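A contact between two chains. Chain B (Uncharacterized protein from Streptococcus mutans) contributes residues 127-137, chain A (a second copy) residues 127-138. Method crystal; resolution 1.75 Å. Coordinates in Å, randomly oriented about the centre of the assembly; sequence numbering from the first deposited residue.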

ATOM      1  N   VAL B 127      -6.798   2.883  -5.377  1.00 15.88           N
ATOM      2  CA  VAL B 127      -7.203   2.594  -6.747  1.00 15.86           C
ATOM      3  C   VAL B 127      -6.053   1.817  -7.392  1.00 16.04           C
ATOM      4  O   VAL B 127      -4.908   2.265  -7.351  1.00 15.15           O
ATOM      5  CB  VAL B 127      -7.486   3.898  -7.494  1.00 16.55           C
ATOM      6  CG1 VAL B 127      -7.828   3.636  -8.972  1.00 16.99           C
ATOM      7  CG2 VAL B 127      -8.606   4.693  -6.769  1.00 18.49           C
ATOM      8  N   GLN B 128      -6.378   0.698  -8.022  1.00 15.83           N
ATOM      9  CA  GLN B 128      -5.378  -0.187  -8.581  1.00 16.64           C
ATOM     10  C   GLN B 128      -5.716  -0.504 -10.033  1.00 16.89           C
ATOM     11  O   GLN B 128      -6.892  -0.554 -10.394  1.00 18.56           O
ATOM     12  CB  GLN B 128      -5.358  -1.483  -7.790  1.00 15.85           C
ATOM     13  CG  GLN B 128      -4.152  -2.367  -8.130  1.00 18.20           C
ATOM     14  CD  GLN B 128      -4.021  -3.567  -7.212  1.00 18.31           C
ATOM     15  OE1 GLN B 128      -4.909  -3.878  -6.416  1.00 18.99           O
ATOM     16  NE2 GLN B 128      -2.889  -4.247  -7.319  1.00 17.31           N
ATOM     17  N   ASP B 129      -4.692  -0.688 -10.852  1.00 17.09           N
ATOM     18  CA  ASP B 129      -4.902  -1.161 -12.233  1.00 17.61           C
ATOM     19  C   ASP B 129      -4.760  -2.670 -12.161  1.00 18.62           C
ATOM     20  O   ASP B 129      -3.673  -3.160 -11.852  1.00 18.28           O
ATOM     21  CB  ASP B 129      -3.836  -0.624 -13.168  1.00 18.19           C
ATOM     22  CG  ASP B 129      -3.984  -1.158 -14.623  1.00 18.59           C
ATOM     23  OD1 ASP B 129      -5.065  -1.653 -14.994  1.00 20.30           O
ATOM     24  OD2 ASP B 129      -2.998  -1.028 -15.379  1.00 21.15           O
ATOM     25  N   ILE B 130      -5.843  -3.387 -12.451  1.00 19.35           N
ATOM     26  CA  ILE B 130      -5.823  -4.856 -12.334  1.00 19.30           C
ATOM     27  C   ILE B 130      -5.673  -5.558 -13.684  1.00 20.43           C
ATOM     28  O   ILE B 130      -5.631  -6.806 -13.746  1.00 19.91           O
ATOM     29  CB  ILE B 130      -7.027  -5.437 -11.542  1.00 19.43           C
ATOM     30  CG1 ILE B 130      -8.374  -5.147 -12.230  1.00 19.66           C
ATOM     31  CG2 ILE B 130      -6.972  -5.023 -10.056  1.00 19.87           C
ATOM     32  CD1 ILE B 130      -9.559  -5.932 -11.604  1.00 18.79           C
ATOM     33  N   LYS B 131      -5.586  -4.771 -14.753  1.00 21.25           N
ATOM     34  CA  LYS B 131      -5.429  -5.309 -16.104  1.00 23.84           C
ATOM     35  C   LYS B 131      -4.239  -6.273 -16.213  1.00 23.82           C
ATOM     36  O   LYS B 131      -4.403  -7.353 -16.784  1.00 26.13           O
ATOM     37  CB  LYS B 131      -5.331  -4.187 -17.143  1.00 23.83           C
ATOM     38  CG  LYS B 131      -5.414  -4.629 -18.623  1.00 27.78           C
ATOM     39  CD  LYS B 131      -5.918  -3.434 -19.468  1.00 31.85           C
ATOM     40  CE  LYS B 131      -5.475  -3.492 -20.921  1.00 37.66           C
ATOM     41  NZ  LYS B 131      -5.947  -4.711 -21.603  1.00 37.76           N
ATOM     42  N   PRO B 132      -3.050  -5.918 -15.652  1.00 24.11           N
ATOM     43  CA  PRO B 132      -1.929  -6.866 -15.707  1.00 23.58           C
ATOM     44  C   PRO B 132      -2.223  -8.262 -15.146  1.00 23.02           C
ATOM     45  O   PRO B 132      -1.579  -9.220 -15.570  1.00 22.67           O
ATOM     46  CB  PRO B 132      -0.851  -6.176 -14.866  1.00 23.87           C
ATOM     47  CG  PRO B 132      -1.135  -4.688 -15.083  1.00 24.54           C
ATOM     48  CD  PRO B 132      -2.633  -4.656 -14.994  1.00 24.14           C
ATOM     49  N   PHE B 133      -3.157  -8.367 -14.208  1.00 21.89           N
ATOM     50  CA  PHE B 133      -3.459  -9.640 -13.566  1.00 21.83           C
ATOM     51  C   PHE B 133      -4.230 -10.539 -14.509  1.00 23.00           C
ATOM     52  O   PHE B 133      -4.404 -11.728 -14.235  1.00 22.52           O
ATOM     53  CB  PHE B 133      -4.263  -9.445 -12.297  1.00 21.10           C
ATOM     54  CG  PHE B 133      -3.528  -8.657 -11.236  1.00 19.18           C
ATOM     55  CD1 PHE B 133      -2.154  -8.821 -11.059  1.00 19.79           C
ATOM     56  CD2 PHE B 133      -4.207  -7.795 -10.404  1.00 18.53           C
ATOM     57  CE1 PHE B 133      -1.460  -8.084 -10.068  1.00 18.19           C
ATOM     58  CE2 PHE B 133      -3.521  -7.073  -9.405  1.00 19.26           C
ATOM     59  CZ  PHE B 133      -2.152  -7.224  -9.250  1.00 18.05           C
ATOM     60  N   PHE B 134      -4.724  -9.949 -15.597  1.00 23.72           N
ATOM     61  CA  PHE B 134      -5.391 -10.747 -16.633  1.00 25.12           C
ATOM     62  C   PHE B 134      -4.445 -11.066 -17.792  1.00 25.57           C
ATOM     63  O   PHE B 134      -4.874 -11.623 -18.807  1.00 26.59           O
ATOM     64  CB  PHE B 134      -6.616  -9.992 -17.148  1.00 25.63           C
ATOM     65  CG  PHE B 134      -7.602  -9.652 -16.085  1.00 27.37           C
ATOM     66  CD1 PHE B 134      -7.850  -8.325 -15.755  1.00 31.03           C
ATOM     67  CD2 PHE B 134      -8.262 -10.646 -15.373  1.00 32.03           C
ATOM     68  CE1 PHE B 134      -8.780  -7.996 -14.777  1.00 30.00           C
ATOM     69  CE2 PHE B 134      -9.184 -10.318 -14.378  1.00 32.52           C
ATOM     70  CZ  PHE B 134      -9.439  -8.987 -14.087  1.00 30.17           C
ATOM     71  N   GLU B 135      -3.178 -10.685 -17.660  1.00 25.23           N
ATOM     72  CA  GLU B 135      -2.172 -10.855 -18.713  1.00 26.10           C
ATOM     73  C   GLU B 135      -0.939 -11.610 -18.226  1.00 25.03           C
ATOM     74  O   GLU B 135       0.135 -11.474 -18.793  1.00 26.01           O
ATOM     75  CB  GLU B 135      -1.749  -9.486 -19.270  1.00 26.29           C
ATOM     76  CG  GLU B 135      -2.902  -8.664 -19.829  1.00 28.93           C
ATOM     77  CD  GLU B 135      -2.489  -7.278 -20.302  1.00 29.80           C
ATOM     78  OE1 GLU B 135      -1.488  -6.742 -19.803  1.00 35.80           O
ATOM     79  OE2 GLU B 135      -3.191  -6.713 -21.179  1.00 36.29           O
ATOM     80  N   LEU B 136      -1.095 -12.405 -17.178  1.00 25.50           N
ATOM     81  CA  LEU B 136       0.046 -13.133 -16.603  1.00 25.97           C
ATOM     82  C   LEU B 136       0.536 -14.230 -17.530  1.00 27.41           C
ATOM     83  O   LEU B 136       1.729 -14.502 -17.601  1.00 27.73           O
ATOM     84  CB  LEU B 136      -0.327 -13.755 -15.258  1.00 25.86           C
ATOM     85  CG  LEU B 136      -0.813 -12.735 -14.215  1.00 26.29           C
ATOM     86  CD1 LEU B 136      -1.134 -13.446 -12.937  1.00 28.78           C
ATOM     87  CD2 LEU B 136       0.241 -11.670 -13.996  1.00 26.67           C
ATOM     88  N   ASP B 137      -0.402 -14.875 -18.217  1.00 28.31           N
ATOM     89  CA  ASP B 137      -0.030 -15.933 -19.153  1.00 30.43           C
ATOM     90  C   ASP B 137       0.278 -15.301 -20.505  1.00 32.23           C
ATOM     91  O   ASP B 137      -0.625 -14.948 -21.251  1.00 34.06           O
ATOM     92  CB  ASP B 137      -1.140 -16.989 -19.239  1.00 29.38           C
ATOM     93  CG  ASP B 137      -1.284 -17.822 -17.947  1.00 30.33           C
ATOM     94  OD1 ASP B 137      -0.282 -17.972 -17.213  1.00 30.14           O
ATOM     95  OD2 ASP B 137      -2.392 -18.341 -17.670  1.00 28.73           O
TER
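Chain A, residues 127-138: VQDIKPFFELDS

How does the backbone of chain A lie against that of chain B? Each stretch begins with the end of a strand, residues 127-129, and then leaves it in a tight turn. In chain B a 3-10 segment follows at 131-134; in chain A residues 131-135 have helical backbone angles. The same bond opens the turn in both copies, from B:Phe133 N to B:Ile130 O at 3.0 Å and from A:Phe133 N to A:Ile130 O at 3.0 Å. The two stretches meet in a reciprocal register: the CA atoms of B:Ile130 and A:Phe133 are 7.4 Å apart, those of B:Phe133 and A:Ile130 7.2 Å, and those of B:Phe134 and A:Phe134 7.4 Å. The 130/133 pairing is reciprocal, and B:Phe134 meets its own counterpart A:Phe134, as about an approximate twofold; the backbones stay far enough apart for side chains to fill the space.

What polar contact joins the two chains? The CA-to-CB bonds of B:Gln128 and A:Gln128 each point toward the other stretch, and their amides pair head to head. B:Gln128 NE2 donates to A:Gln128 OE1 at 2.9 Å, and A:Gln128 NE2 returns the bond to B:Gln128 OE1 at 2.9 Å. Both bonds are nearly straight, at 177°, so each amide spends one N-H and its carbonyl oxygen on its twin. Both glutamines are buried, where an unpaired polar group would be costly.

What packs beside the glutamine pair? The rings of B:Phe133 and A:Phe133 lie nearly parallel, their planes 4° apart, but they meet rim to rim, with B:Phe133 CD2 3.5 Å from A:Phe133 CD2. This offset leaves a face of each ring free for the isoleucine of the other chain. A:Ile130 CG2 sits 3.6 Å from the centroid of the B:Phe133 ring, almost on its normal, and B:Ile130 CG2 does the same over the A:Phe133 ring, also at 3.6 Å. Each isoleucine also reaches a leucine: B:Ile130 CD1 lies 3.7 Å from A:Leu136 CD1, and B:Leu136 CD1 lies 3.8 Å from A:Ile130 CD1.

Where does the symmetry loosen? It does so at B:Phe134 and A:Phe134, whose rings are turned differently, with chi2 at 115° in B:Phe134 and 154° in A:Phe134. B:Phe134 brings its CE2 edge to within 3.1 Å of A:Phe133 O, whereas A:Phe134 CE2 stays 3.6 Å from B:Phe133 O. B:Phe134 has 70 Å² covered by the other stretch, A:Phe134 39 Å².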

ATOM      1  N   VAL A 127       2.759  -8.530  -1.105  1.00 15.97           N
ATOM      2  CA  VAL A 127       2.104  -9.747  -1.544  1.00 15.89           C
ATOM      3  C   VAL A 127       0.596  -9.485  -1.578  1.00 15.38           C
ATOM      4  O   VAL A 127       0.026  -8.971  -0.608  1.00 15.10           O
ATOM      5  CB  VAL A 127       2.399 -10.914  -0.567  1.00 16.78           C
ATOM      6  CG1 VAL A 127       1.718 -12.141  -1.023  1.00 18.34           C
ATOM      7  CG2 VAL A 127       3.920 -11.157  -0.391  1.00 17.31           C
ATOM      8  N   GLN A 128      -0.044  -9.877  -2.680  1.00 15.36           N
ATOM      9  CA  GLN A 128      -1.484  -9.655  -2.823  1.00 16.17           C
ATOM     10  C   GLN A 128      -2.194 -10.927  -3.264  1.00 16.58           C
ATOM     11  O   GLN A 128      -1.658 -11.720  -4.031  1.00 17.03           O
ATOM     12  CB  GLN A 128      -1.737  -8.573  -3.854  1.00 14.47           C
ATOM     13  CG  GLN A 128      -3.215  -8.031  -3.877  1.00 15.56           C
ATOM     14  CD  GLN A 128      -3.348  -6.839  -4.811  1.00 15.87           C
ATOM     15  OE1 GLN A 128      -2.414  -6.510  -5.558  1.00 17.34           O
ATOM     16  NE2 GLN A 128      -4.501  -6.194  -4.784  1.00 18.50           N
ATOM     17  N   ASP A 129      -3.422 -11.105  -2.789  1.00 17.82           N
ATOM     18  CA  ASP A 129      -4.246 -12.171  -3.338  1.00 18.60           C
ATOM     19  C   ASP A 129      -5.013 -11.579  -4.533  1.00 18.47           C
ATOM     20  O   ASP A 129      -5.776 -10.600  -4.412  1.00 18.43           O
ATOM     21  CB  ASP A 129      -5.184 -12.737  -2.269  1.00 19.35           C
ATOM     22  CG  ASP A 129      -6.208 -13.705  -2.843  1.00 21.78           C
ATOM     23  OD1 ASP A 129      -5.899 -14.416  -3.835  1.00 24.05           O
ATOM     24  OD2 ASP A 129      -7.343 -13.720  -2.294  1.00 24.51           O
ATOM     25  N   ILE A 130      -4.796 -12.173  -5.700  1.00 17.81           N
ATOM     26  CA  ILE A 130      -5.438 -11.661  -6.905  1.00 18.63           C
ATOM     27  C   ILE A 130      -6.572 -12.559  -7.411  1.00 20.14           C
ATOM     28  O   ILE A 130      -7.242 -12.226  -8.405  1.00 20.87           O
ATOM     29  CB  ILE A 130      -4.432 -11.344  -8.028  1.00 17.58           C
ATOM     30  CG1 ILE A 130      -3.619 -12.584  -8.419  1.00 14.58           C
ATOM     31  CG2 ILE A 130      -3.468 -10.268  -7.572  1.00 16.75           C
ATOM     32  CD1 ILE A 130      -2.874 -12.459  -9.729  1.00 16.73           C
ATOM     33  N   LYS A 131      -6.811 -13.665  -6.713  1.00 21.41           N
ATOM     34  CA  LYS A 131      -7.905 -14.581  -7.078  1.00 23.73           C
ATOM     35  C   LYS A 131      -9.263 -13.873  -7.232  1.00 24.51           C
ATOM     36  O   LYS A 131      -9.981 -14.162  -8.204  1.00 24.65           O
ATOM     37  CB  LYS A 131      -8.015 -15.764  -6.102  1.00 23.88           C
ATOM     38  CG  LYS A 131      -9.099 -16.807  -6.521  1.00 26.13           C
ATOM     39  CD  LYS A 131      -9.090 -18.010  -5.618  1.00 27.25           C
ATOM     40  CE  LYS A 131      -9.517 -19.253  -6.395  1.00 32.52           C
ATOM     41  NZ  LYS A 131      -8.394 -19.782  -7.252  1.00 37.90           N
ATOM     42  N   PRO A 132      -9.623 -12.954  -6.299  1.00 25.32           N
ATOM     43  CA  PRO A 132     -10.891 -12.214  -6.418  1.00 25.85           C
ATOM     44  C   PRO A 132     -11.080 -11.477  -7.737  1.00 26.64           C
ATOM     45  O   PRO A 132     -12.224 -11.334  -8.183  1.00 26.87           O
ATOM     46  CB  PRO A 132     -10.820 -11.221  -5.248  1.00 26.58           C
ATOM     47  CG  PRO A 132     -10.009 -11.946  -4.227  1.00 26.50           C
ATOM     48  CD  PRO A 132      -8.921 -12.570  -5.056  1.00 25.23           C
ATOM     49  N   PHE A 133      -9.988 -11.047  -8.370  1.00 26.79           N
ATOM     50  CA  PHE A 133     -10.070 -10.265  -9.609  1.00 27.61           C
ATOM     51  C   PHE A 133     -10.431 -11.115 -10.820  1.00 29.78           C
ATOM     52  O   PHE A 133     -10.906 -10.583 -11.828  1.00 30.20           O
ATOM     53  CB  PHE A 133      -8.764  -9.527  -9.905  1.00 26.68           C
ATOM     54  CG  PHE A 133      -8.341  -8.579  -8.815  1.00 24.95           C
ATOM     55  CD1 PHE A 133      -9.265  -7.725  -8.223  1.00 22.71           C
ATOM     56  CD2 PHE A 133      -7.029  -8.526  -8.392  1.00 22.79           C
ATOM     57  CE1 PHE A 133      -8.890  -6.863  -7.218  1.00 23.73           C
ATOM     58  CE2 PHE A 133      -6.655  -7.637  -7.394  1.00 22.17           C
ATOM     59  CZ  PHE A 133      -7.590  -6.814  -6.813  1.00 23.36           C
ATOM     60  N   PHE A 134     -10.189 -12.421 -10.728  1.00 31.87           N
ATOM     61  CA  PHE A 134     -10.472 -13.341 -11.848  1.00 35.17           C
ATOM     62  C   PHE A 134     -11.981 -13.445 -12.169  1.00 37.53           C
ATOM     63  O   PHE A 134     -12.360 -13.886 -13.258  1.00 38.81           O
ATOM     64  CB  PHE A 134      -9.863 -14.738 -11.596  1.00 34.18           C
ATOM     65  CG  PHE A 134      -8.345 -14.753 -11.454  1.00 34.28           C
ATOM     66  CD1 PHE A 134      -7.716 -15.763 -10.717  1.00 33.56           C
ATOM     67  CD2 PHE A 134      -7.550 -13.778 -12.053  1.00 33.58           C
ATOM     68  CE1 PHE A 134      -6.307 -15.800 -10.585  1.00 34.52           C
ATOM     69  CE2 PHE A 134      -6.153 -13.798 -11.930  1.00 32.98           C
ATOM     70  CZ  PHE A 134      -5.530 -14.816 -11.199  1.00 33.67           C
ATOM     71  N   GLU A 135     -12.820 -13.023 -11.225  1.00 40.04           N
ATOM     72  CA  GLU A 135     -14.285 -13.017 -11.379  1.00 42.64           C
ATOM     73  C   GLU A 135     -14.749 -11.870 -12.278  1.00 43.91           C
ATOM     74  O   GLU A 135     -15.782 -11.971 -12.969  1.00 43.89           O
ATOM     75  CB  GLU A 135     -14.947 -12.903 -10.007  1.00 42.88           C
ATOM     76  CG  GLU A 135     -14.877 -14.180  -9.132  1.00 45.31           C
ATOM     77  CD  GLU A 135     -13.666 -15.075  -9.424  1.00 48.20           C
ATOM     78  OE1 GLU A 135     -12.515 -14.619  -9.242  1.00 48.22           O
ATOM     79  OE2 GLU A 135     -13.870 -16.242  -9.840  1.00 50.04           O
ATOM     80  N   LEU A 136     -13.962 -10.796 -12.281  1.00 45.10           N
ATOM     81  CA  LEU A 136     -14.315  -9.555 -12.960  1.00 46.78           C
ATOM     82  C   LEU A 136     -13.986  -9.628 -14.440  1.00 47.92           C
ATOM     83  O   LEU A 136     -14.211  -8.672 -15.184  1.00 48.25           O
ATOM     84  CB  LEU A 136     -13.600  -8.368 -12.306  1.00 46.61           C
ATOM     85  CG  LEU A 136     -13.616  -8.355 -10.777  1.00 46.53           C
ATOM     86  CD1 LEU A 136     -12.786  -7.208 -10.250  1.00 46.98           C
ATOM     87  CD2 LEU A 136     -15.029  -8.283 -10.244  1.00 48.36           C
ATOM     88  N   ASP A 137     -13.455 -10.772 -14.857  1.00 49.69           N
ATOM     89  CA  ASP A 137     -13.233 -11.063 -16.265  1.00 51.58           C
ATOM     90  C   ASP A 137     -14.482 -10.751 -17.110  1.00 52.50           C
ATOM     91  O   ASP A 137     -14.385 -10.136 -18.176  1.00 52.69           O
ATOM     92  CB  ASP A 137     -12.834 -12.534 -16.426  1.00 51.85           C
ATOM     93  CG  ASP A 137     -12.439 -12.882 -17.844  1.00 52.81           C
ATOM     94  OD1 ASP A 137     -12.359 -11.958 -18.684  1.00 53.77           O
ATOM     95  OD2 ASP A 137     -12.208 -14.081 -18.121  1.00 54.19           O
ATOM     96  N   SER A 138     -15.648 -11.153 -16.606  1.00 53.53           N
ATOM     97  CA  SER A 138     -16.916 -11.016 -17.325  1.00 54.23           C
ATOM     98  C   SER A 138     -17.351  -9.566 -17.596  1.00 54.57           C
ATOM     99  O   SER A 138     -17.994  -9.294 -18.608  1.00 54.82           O
ATOM    100  CB  SER A 138     -18.025 -11.794 -16.600  1.00 54.52           C
ATOM    101  OG  SER A 138     -17.891 -11.708 -15.186  1.00 54.93           O
TER